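Local coordinates for glutathione s-transferase I (Zea mays, PDB 1AXD), which catalyses the conjugation of glutathione to electrophilic compounds, and by this chemistry detoxifies herbicides in maize, at residues A191-S194 with G195-E198; M197-P200 with S201-K204; C71-A74 with A75-K79; E146-L149 with T150-Y154. One frame throughout, in Å; residues are numbered along the deposited sequence.

Interaction 1: residues A191-S194 with G195-E198; sequences AWWS and GLME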
# COMPACT_ATOMS: atom_id res chain seq x y z
N ALA A 191 -22.69 11.30 3.54
CA ALA A 191 -23.55 10.41 4.32
C ALA A 191 -22.71 9.30 4.89
O ALA A 191 -22.79 9.02 6.07
CB ALA A 191 -24.66 9.85 3.42
N TRP A 192 -21.90 8.69 4.02
CA TRP A 192 -20.98 7.61 4.37
C TRP A 192 -20.09 7.99 5.55
O TRP A 192 -19.96 7.20 6.48
CB TRP A 192 -20.12 7.30 3.13
CG TRP A 192 -18.92 6.44 3.37
CD1 TRP A 192 -18.90 5.10 3.63
CD2 TRP A 192 -17.55 6.86 3.31
NE1 TRP A 192 -17.61 4.66 3.74
CE2 TRP A 192 -16.76 5.72 3.55
CE3 TRP A 192 -16.92 8.09 3.08
CZ2 TRP A 192 -15.36 5.77 3.56
CZ3 TRP A 192 -15.54 8.14 3.09
CH2 TRP A 192 -14.77 6.99 3.33
N TRP A 193 -19.50 9.18 5.49
CA TRP A 193 -18.64 9.67 6.56
C TRP A 193 -19.40 9.88 7.85
O TRP A 193 -18.83 9.70 8.91
CB TRP A 193 -17.96 10.97 6.13
CG TRP A 193 -17.14 11.60 7.19
CD1 TRP A 193 -17.26 12.87 7.66
CD2 TRP A 193 -16.12 10.97 7.97
NE1 TRP A 193 -16.37 13.07 8.70
CE2 TRP A 193 -15.66 11.91 8.91
CE3 TRP A 193 -15.55 9.69 7.97
CZ2 TRP A 193 -14.66 11.62 9.83
CZ3 TRP A 193 -14.55 9.40 8.89
CH2 TRP A 193 -14.12 10.36 9.81
N SER A 194 -20.66 10.29 7.76
CA SER A 194 -21.47 10.50 8.96
C SER A 194 -21.79 9.16 9.58
O SER A 194 -21.75 9.03 10.80
CB SER A 194 -22.77 11.23 8.61
OG SER A 194 -22.50 12.40 7.86
N GLY A 195 -22.11 8.17 8.75
CA GLY A 195 -22.42 6.86 9.27
C GLY A 195 -21.27 6.32 10.08
O GLY A 195 -21.46 5.77 11.15
N LEU A 196 -20.06 6.50 9.55
CA LEU A 196 -18.85 6.04 10.21
C LEU A 196 -18.63 6.80 11.46
O LEU A 196 -18.26 6.21 12.45
CB LEU A 196 -17.63 6.19 9.30
CG LEU A 196 -17.50 5.24 8.09
CD1 LEU A 196 -16.28 5.64 7.26
CD2 LEU A 196 -17.36 3.78 8.55
N MET A 197 -18.89 8.11 11.44
CA MET A 197 -18.68 8.95 12.60
C MET A 197 -19.53 8.60 13.78
O MET A 197 -19.24 9.04 14.89
CB MET A 197 -18.86 10.41 12.23
CG MET A 197 -17.58 11.18 12.23
SD MET A 197 -17.83 12.84 11.63
CE MET A 197 -18.16 13.72 13.15
N GLU A 198 -20.58 7.81 13.57
CA GLU A 198 -21.45 7.39 14.65
C GLU A 198 -20.83 6.26 15.44
O GLU A 198 -21.05 6.17 16.64
CB GLU A 198 -22.79 6.90 14.10
CG GLU A 198 -23.56 7.94 13.31
CD GLU A 198 -24.91 7.43 12.82
OE1 GLU A 198 -25.18 6.21 12.93
OE2 GLU A 198 -25.70 8.26 12.33

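Interaction 2: residues M197-P200 with S201-K204; sequences MERP and SVQK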
# COMPACT_ATOMS: atom_id res chain seq x y z
N MET A 197 -18.89 8.11 11.44
CA MET A 197 -18.68 8.95 12.60
C MET A 197 -19.53 8.60 13.78
O MET A 197 -19.24 9.04 14.89
CB MET A 197 -18.86 10.41 12.23
CG MET A 197 -17.58 11.18 12.23
SD MET A 197 -17.83 12.84 11.63
CE MET A 197 -18.16 13.72 13.15
N GLU A 198 -20.58 7.81 13.57
CA GLU A 198 -21.45 7.39 14.65
C GLU A 198 -20.83 6.26 15.44
O GLU A 198 -21.05 6.17 16.64
CB GLU A 198 -22.79 6.90 14.10
CG GLU A 198 -23.56 7.94 13.31
CD GLU A 198 -24.91 7.43 12.82
OE1 GLU A 198 -25.18 6.21 12.93
OE2 GLU A 198 -25.70 8.26 12.33
N ARG A 199 -20.05 5.41 14.78
CA ARG A 199 -19.43 4.26 15.43
C ARG A 199 -18.60 4.61 16.62
O ARG A 199 -17.80 5.53 16.56
CB ARG A 199 -18.59 3.47 14.43
CG ARG A 199 -19.23 3.22 13.09
CD ARG A 199 -18.40 2.26 12.25
NE ARG A 199 -18.44 0.91 12.80
CZ ARG A 199 -19.48 0.09 12.67
NH1 ARG A 199 -20.56 0.47 12.01
NH2 ARG A 199 -19.44 -1.12 13.22
N PRO A 200 -18.77 3.88 17.73
CA PRO A 200 -18.02 4.10 18.97
C PRO A 200 -16.53 4.04 18.76
O PRO A 200 -15.81 4.83 19.35
CB PRO A 200 -18.51 2.97 19.86
CG PRO A 200 -19.94 2.86 19.46
CD PRO A 200 -19.84 2.89 17.95
N SER A 201 -16.06 3.12 17.91
CA SER A 201 -14.63 2.99 17.63
C SER A 201 -14.08 4.29 17.11
O SER A 201 -13.01 4.70 17.54
CB SER A 201 -14.41 1.90 16.60
OG SER A 201 -15.11 2.19 15.40
N VAL A 202 -14.82 4.92 16.20
CA VAL A 202 -14.44 6.19 15.58
C VAL A 202 -14.46 7.32 16.59
O VAL A 202 -13.56 8.15 16.58
CB VAL A 202 -15.39 6.52 14.41
CG1 VAL A 202 -15.03 7.86 13.77
CG2 VAL A 202 -15.34 5.38 13.36
N GLN A 203 -15.46 7.34 17.46
CA GLN A 203 -15.59 8.37 18.49
C GLN A 203 -14.43 8.29 19.47
O GLN A 203 -13.94 9.32 19.89
CB GLN A 203 -16.92 8.22 19.23
CG GLN A 203 -18.14 8.42 18.35
CD GLN A 203 -19.44 8.06 19.05
OE1 GLN A 203 -19.46 7.31 20.01
NE2 GLN A 203 -20.54 8.59 18.54
N LYS A 204 -14.01 7.08 19.82
CA LYS A 204 -12.89 6.88 20.74
C LYS A 204 -11.64 7.39 20.09
O LYS A 204 -10.91 8.15 20.71
CB LYS A 204 -12.77 5.39 21.09
CG LYS A 204 -11.43 4.94 21.68
CD LYS A 204 -11.09 5.62 23.00
CE LYS A 204 -9.83 5.01 23.62
NZ LYS A 204 -9.39 5.73 24.85

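Interaction 3: residues C71-A74 with A75-K79; sequences CKYA and ARKNK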
# COMPACT_ATOMS: atom_id res chain seq x y z
N CYS A 71 -3.26 -3.38 10.81
CA CYS A 71 -4.71 -3.34 10.72
C CYS A 71 -5.26 -4.68 10.27
O CYS A 71 -6.15 -5.19 10.92
CB CYS A 71 -5.17 -2.23 9.75
SG CYS A 71 -4.69 -0.51 10.17
N LYS A 72 -4.74 -5.26 9.20
CA LYS A 72 -5.25 -6.54 8.74
C LYS A 72 -5.08 -7.58 9.81
O LYS A 72 -5.92 -8.45 9.93
CB LYS A 72 -4.55 -7.00 7.46
CG LYS A 72 -4.67 -6.03 6.31
CD LYS A 72 -4.13 -6.64 5.02
CE LYS A 72 -3.99 -5.59 3.90
NZ LYS A 72 -2.96 -4.53 4.17
N TYR A 73 -4.02 -7.50 10.59
CA TYR A 73 -3.80 -8.46 11.67
C TYR A 73 -4.83 -8.36 12.77
O TYR A 73 -5.30 -9.38 13.24
CB TYR A 73 -2.41 -8.27 12.26
CG TYR A 73 -2.13 -9.17 13.43
CD1 TYR A 73 -1.77 -10.50 13.25
CD2 TYR A 73 -2.15 -8.67 14.73
CE1 TYR A 73 -1.44 -11.30 14.32
CE2 TYR A 73 -1.81 -9.47 15.81
CZ TYR A 73 -1.46 -10.78 15.59
OH TYR A 73 -1.06 -11.56 16.64
N ALA A 74 -5.15 -7.16 13.22
CA ALA A 74 -6.13 -7.02 14.29
C ALA A 74 -7.47 -7.56 13.87
O ALA A 74 -8.20 -8.08 14.71
CB ALA A 74 -6.22 -5.56 14.70
N ALA A 75 -7.82 -7.42 12.59
CA ALA A 75 -9.10 -7.93 12.11
C ALA A 75 -8.98 -9.41 11.94
O ALA A 75 -9.80 -10.15 12.44
CB ALA A 75 -9.47 -7.24 10.79
N ARG A 76 -7.92 -9.83 11.28
CA ARG A 76 -7.62 -11.23 11.03
C ARG A 76 -7.64 -12.05 12.34
O ARG A 76 -8.00 -13.22 12.31
CB ARG A 76 -6.24 -11.29 10.37
CG ARG A 76 -5.87 -12.57 9.66
CD ARG A 76 -4.37 -12.56 9.33
NE ARG A 76 -4.03 -11.67 8.22
CZ ARG A 76 -4.37 -11.91 6.96
NH1 ARG A 76 -5.07 -13.00 6.66
NH2 ARG A 76 -3.99 -11.09 5.99
N LYS A 77 -7.26 -11.43 13.45
CA LYS A 77 -7.20 -12.07 14.76
C LYS A 77 -8.44 -11.92 15.64
O LYS A 77 -8.71 -12.80 16.43
CB LYS A 77 -5.98 -11.53 15.51
CG LYS A 77 -5.91 -11.85 17.00
CD LYS A 77 -4.88 -10.96 17.70
CE LYS A 77 -4.83 -11.19 19.21
NZ LYS A 77 -4.26 -12.52 19.60
N ASN A 78 -9.17 -10.81 15.52
CA ASN A 78 -10.36 -10.57 16.36
C ASN A 78 -11.66 -10.40 15.65
O ASN A 78 -12.67 -10.78 16.20
CB ASN A 78 -10.13 -9.37 17.28
CG ASN A 78 -9.19 -9.67 18.43
OD1 ASN A 78 -8.75 -8.77 19.11
ND2 ASN A 78 -8.87 -10.94 18.64
N LYS A 79 -11.66 -9.81 14.46
CA LYS A 79 -12.90 -9.60 13.71
C LYS A 79 -12.63 -9.74 12.24
O LYS A 79 -12.67 -8.76 11.52
CB LYS A 79 -13.48 -8.22 14.02
CG LYS A 79 -15.00 -8.15 13.92
CD LYS A 79 -15.53 -6.75 14.16
CE LYS A 79 -17.04 -6.72 14.00
NZ LYS A 79 -17.57 -5.34 13.79

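Interaction 4: residues E146-L149 with T150-Y154; sequences EARL and TKCKY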
# COMPACT_ATOMS: atom_id res chain seq x y z
N GLU A 146 -17.84 9.15 -4.93
CA GLU A 146 -19.24 9.54 -5.04
C GLU A 146 -20.06 8.52 -5.81
O GLU A 146 -21.13 8.14 -5.35
CB GLU A 146 -19.35 10.92 -5.69
CG GLU A 146 -20.76 11.45 -5.85
CD GLU A 146 -21.56 11.52 -4.55
OE1 GLU A 146 -20.97 11.53 -3.45
OE2 GLU A 146 -22.80 11.57 -4.65
N ALA A 147 -19.55 8.09 -6.97
CA ALA A 147 -20.23 7.10 -7.81
C ALA A 147 -20.22 5.75 -7.15
O ALA A 147 -21.22 5.05 -7.20
CB ALA A 147 -19.57 7.03 -9.20
N ARG A 148 -19.10 5.40 -6.53
CA ARG A 148 -18.96 4.13 -5.85
C ARG A 148 -19.99 4.01 -4.76
O ARG A 148 -20.74 3.05 -4.74
CB ARG A 148 -17.53 4.02 -5.28
CG ARG A 148 -17.25 2.76 -4.47
CD ARG A 148 -17.46 1.51 -5.31
NE ARG A 148 -17.29 0.29 -4.53
CZ ARG A 148 -17.56 -0.94 -4.98
NH1 ARG A 148 -18.01 -1.12 -6.21
NH2 ARG A 148 -17.39 -1.99 -4.19
N LEU A 149 -20.07 5.03 -3.91
CA LEU A 149 -21.00 5.05 -2.80
C LEU A 149 -22.45 5.24 -3.18
O LEU A 149 -23.31 5.15 -2.33
CB LEU A 149 -20.55 6.07 -1.76
CG LEU A 149 -19.20 5.66 -1.16
CD1 LEU A 149 -18.55 6.83 -0.41
CD2 LEU A 149 -19.41 4.46 -0.25
N THR A 150 -22.71 5.53 -4.45
CA THR A 150 -24.08 5.66 -4.94
C THR A 150 -24.61 4.26 -5.20
O THR A 150 -25.79 4.01 -4.99
CB THR A 150 -24.14 6.45 -6.26
OG1 THR A 150 -23.82 7.82 -6.03
CG2 THR A 150 -25.54 6.35 -6.88
N LYS A 151 -23.74 3.35 -5.63
CA LYS A 151 -24.11 1.98 -5.94
C LYS A 151 -23.95 1.06 -4.78
O LYS A 151 -24.65 0.07 -4.71
CB LYS A 151 -23.27 1.48 -7.11
CG LYS A 151 -23.23 2.46 -8.29
CD LYS A 151 -22.11 2.13 -9.29
CE LYS A 151 -21.90 3.28 -10.29
NZ LYS A 151 -20.82 3.03 -11.31
N CYS A 152 -23.02 1.35 -3.88
CA CYS A 152 -22.78 0.50 -2.73
C CYS A 152 -22.98 1.19 -1.44
O CYS A 152 -22.88 2.40 -1.38
CB CYS A 152 -21.37 -0.08 -2.80
SG CYS A 152 -21.19 -1.39 -4.02
N LYS A 153 -23.30 0.46 -0.38
CA LYS A 153 -23.50 1.07 0.91
C LYS A 153 -22.18 1.55 1.40
O LYS A 153 -22.09 2.62 1.97
CB LYS A 153 -24.10 0.07 1.89
CG LYS A 153 -24.74 0.73 3.09
CD LYS A 153 -25.29 -0.28 4.07
CE LYS A 153 -25.98 0.41 5.24
NZ LYS A 153 -26.49 -0.58 6.24
N TYR A 154 -21.15 0.74 1.19
CA TYR A 154 -19.79 1.04 1.60
C TYR A 154 -18.82 0.89 0.42
O TYR A 154 -19.27 0.63 -0.69
CB TYR A 154 -19.39 0.13 2.74
CG TYR A 154 -20.14 0.38 4.02
CD1 TYR A 154 -19.71 1.38 4.91
CD2 TYR A 154 -21.25 -0.39 4.37
CE1 TYR A 154 -20.35 1.59 6.12
CE2 TYR A 154 -21.91 -0.19 5.59
CZ TYR A 154 -21.45 0.80 6.46
OH TYR A 154 -22.07 1.02 7.67
O HOH W 1 -24.74 10.44 -6.65

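Interaction 1: residues A191-S194 with G195-E198
Leu-196 and Met-197 each reach back one helical turn to a tryptophan, Leu-196 to Trp-192 and Met-197 to Trp-193, so two i to i+4 pairs lie side by side on helix 187-198 of the C-terminal all-helical domain. The tight part is apolar. Methyl CD1 of Leu-196 sits over one face of the Trp-192 indole, offset toward the rim, with 3.7 Å between Leu-196 CD1 and Trp-192 CE2, a CH-pi contact; the same methyl meets the edge of the Trp-193 ring near its plane. Both indoles have CG anti to the backbone N (chi1 167° for Trp-192, 175° for Trp-193), which swings them beside their own carbonyl carbons and along the helix toward the later residues. Met-197 lays CG over one face of the Trp-193 six-membered ring, 4.2 Å from its centroid, while SD stands obliquely to the five-membered ring, 3.9 Å from that centroid, a Met-aromatic contact. Phe-175 meets Trp-193 edge to face, and helix 168-174 packs against the same indole. Replacing Trp-193 by alanine removes the indole, and Met-197 SD and CG would probably lose the ring they lie on, leaving a gap beside helix 168-174. The other side of the helix is looser: Ala-191 and Glu-198 are exposed, Ser-194 turns OG to Lys-190, and the bond from Glu-198 N to Ser-194 O (3.2 Å) is weak because it is badly bent, 123° at the hydrogen. Dispersion and polarisable sulfur thus hold the inner side, whereas the indole N-H of Trp-192, bonded to Asp-164, keeps its polar atom satisfied within that apolar setting.

Interaction 2: residues M197-P200 with S201-K204
A helix-to-helix corner joins Met-197 and Arg-199 to Val-202 and Gln-203, where helix 187-198 gives way to helix 200-208 in the C-terminal part of the glutathione transferase fold. Arg-199 holds the N-cap position of the second helix, its psi of 134° turning the chain out of helical conformation, and Pro-200 follows in the first turn, where a residue lacking an N-H costs no backbone bond. The new helix starts with Gln-203 N donating to Arg-199 O at 3.1 Å and Lys-204 N donating to Pro-200 O at 2.9 Å.

Inside the bend, the branched Val-202 uses both methyls. CG1 points back to the first helix, 4.0 Å from Met-197 CA, while CG2 lies 3.9 Å from Arg-199 CB, so a compact beta-branched residue touches both sides of the bend. Arg-199 presents only its CB to this packing; its chain bends at chi3 (70°), and the guanidinium forms a salt bridge with Glu-23. Ser-201 OG, at 59° between the backbone N and the carbonyl carbon, bonds to the same Glu-23, so one carboxylate of helix 14-24 ties Arg-199 and Ser-201 to the N-terminal domain. On the exposed side, Gln-203, extended beyond CG, lies along the preceding turn, its aliphatic CG lying 3.4 Å from Arg-199 O and 3.7 Å from Met-197 O.

Interaction 3: residues C71-A74 with A75-K79
Tyr-73 and Lys-77, one turn apart near the C-terminal end of helix 67-78, lean together through their side chains. In both, CG is anti to the backbone N (chi1 176° and 167°), and the two chains run off the same side of the helix. The lysine stays extended until chi4, and its CD methylene comes obliquely to the phenol, 3.9 Å from Tyr-73 CE2 and 4.0 Å from Tyr-73 OH. The last bend carries NZ to Asp-59, which also accepts from Tyr-73 OH, so a single carboxylate receives the ends of both. A long, flexible lysine suits this place because its methylenes pack while its ammonium travels on to an acid.

Arg-76 bends at chi3 (-75°) and sends its guanidinium to Asp-95 of the second subunit in a salt bridge. Along the backbone, Lys-77 N donates to Tyr-73 O at 2.8 Å and Asn-78 N to Ala-74 O at 3.0 Å. Small Ala-74 lets Leu-21 of helix 14-24 come close. Lys-77 and Arg-76 thus each find an acid, one in the domain's own sheet and one on the dimer partner, which probably offsets their like charges.

Interaction 4: residues E146-L149 with T150-Y154
Thr-150 and Glu-146 open the polar part of this contact, at the C-terminal end of helix 128-151. Thr-150 OG1 donates to Glu-146 O at 2.8 Å, tilted 29° from the carbonyl plane, the usual way for a threonine to turn its hydroxyl back on its own helix. Its chi1 of -70° sets OG1 beside the backbone N and anti to the carbonyl carbon, facing the preceding turn. A water donates to both Thr-150 OG1 and Glu-146 OE2, linking the two side chains, while His-188 of helix 187-198 also binds that carboxylate oxygen.

The backbone bonds change character as the helix ends. Arg-148 O accepts twice, from Cys-152 N at 3.0 Å in the carbonyl plane and from Lys-151 N at 3.1 Å, well above it. Cys-152 then leaves helical conformation.

Among the nonpolar and sulfur contacts, Cys-152 SG lies over the centre of one face of the Arg-148 guanidinium, 3.8 Å from Arg-148 CZ. The arginine bends at chi2 (60°) to bring the face of that flat group against the sulfur, and its NH2 donates to Leu-155 O. Leu-149, the buried member, places CD2 3.7 Å from Tyr-154 C, so an aliphatic branch packs on the departing chain. The threonine hydroxyl and the guanidinium supply donors to backbone oxygens (Glu-146 O, Leu-155 O), while the water joins two side chains and the leucine gives the outgoing loop an apolar footing.

Along the chain the order is interaction 3, interaction 4, interaction 1, interaction 2. Interaction 3 belongs to helix 67-78 of the thioredoxin-like N-terminal domain; the others lie in the helical C-terminal part. Interactions 1 and 2 share Met-197 and Glu-198, their centres about 9 Å apart, and the first runs straight into the second. Interaction 4, on helix 128-151, touches interaction 1 through Leu-149 and Tyr-154 against Trp-192, with centres about 13 Å apart. Interaction 3 stands apart, its nearest atoms about 5 Å from interaction 2. Helix 14-24, of the N-terminal domain, is met from within by interaction 3 and across the domain interface by interaction 2, while interaction 3 alone reaches the second subunit.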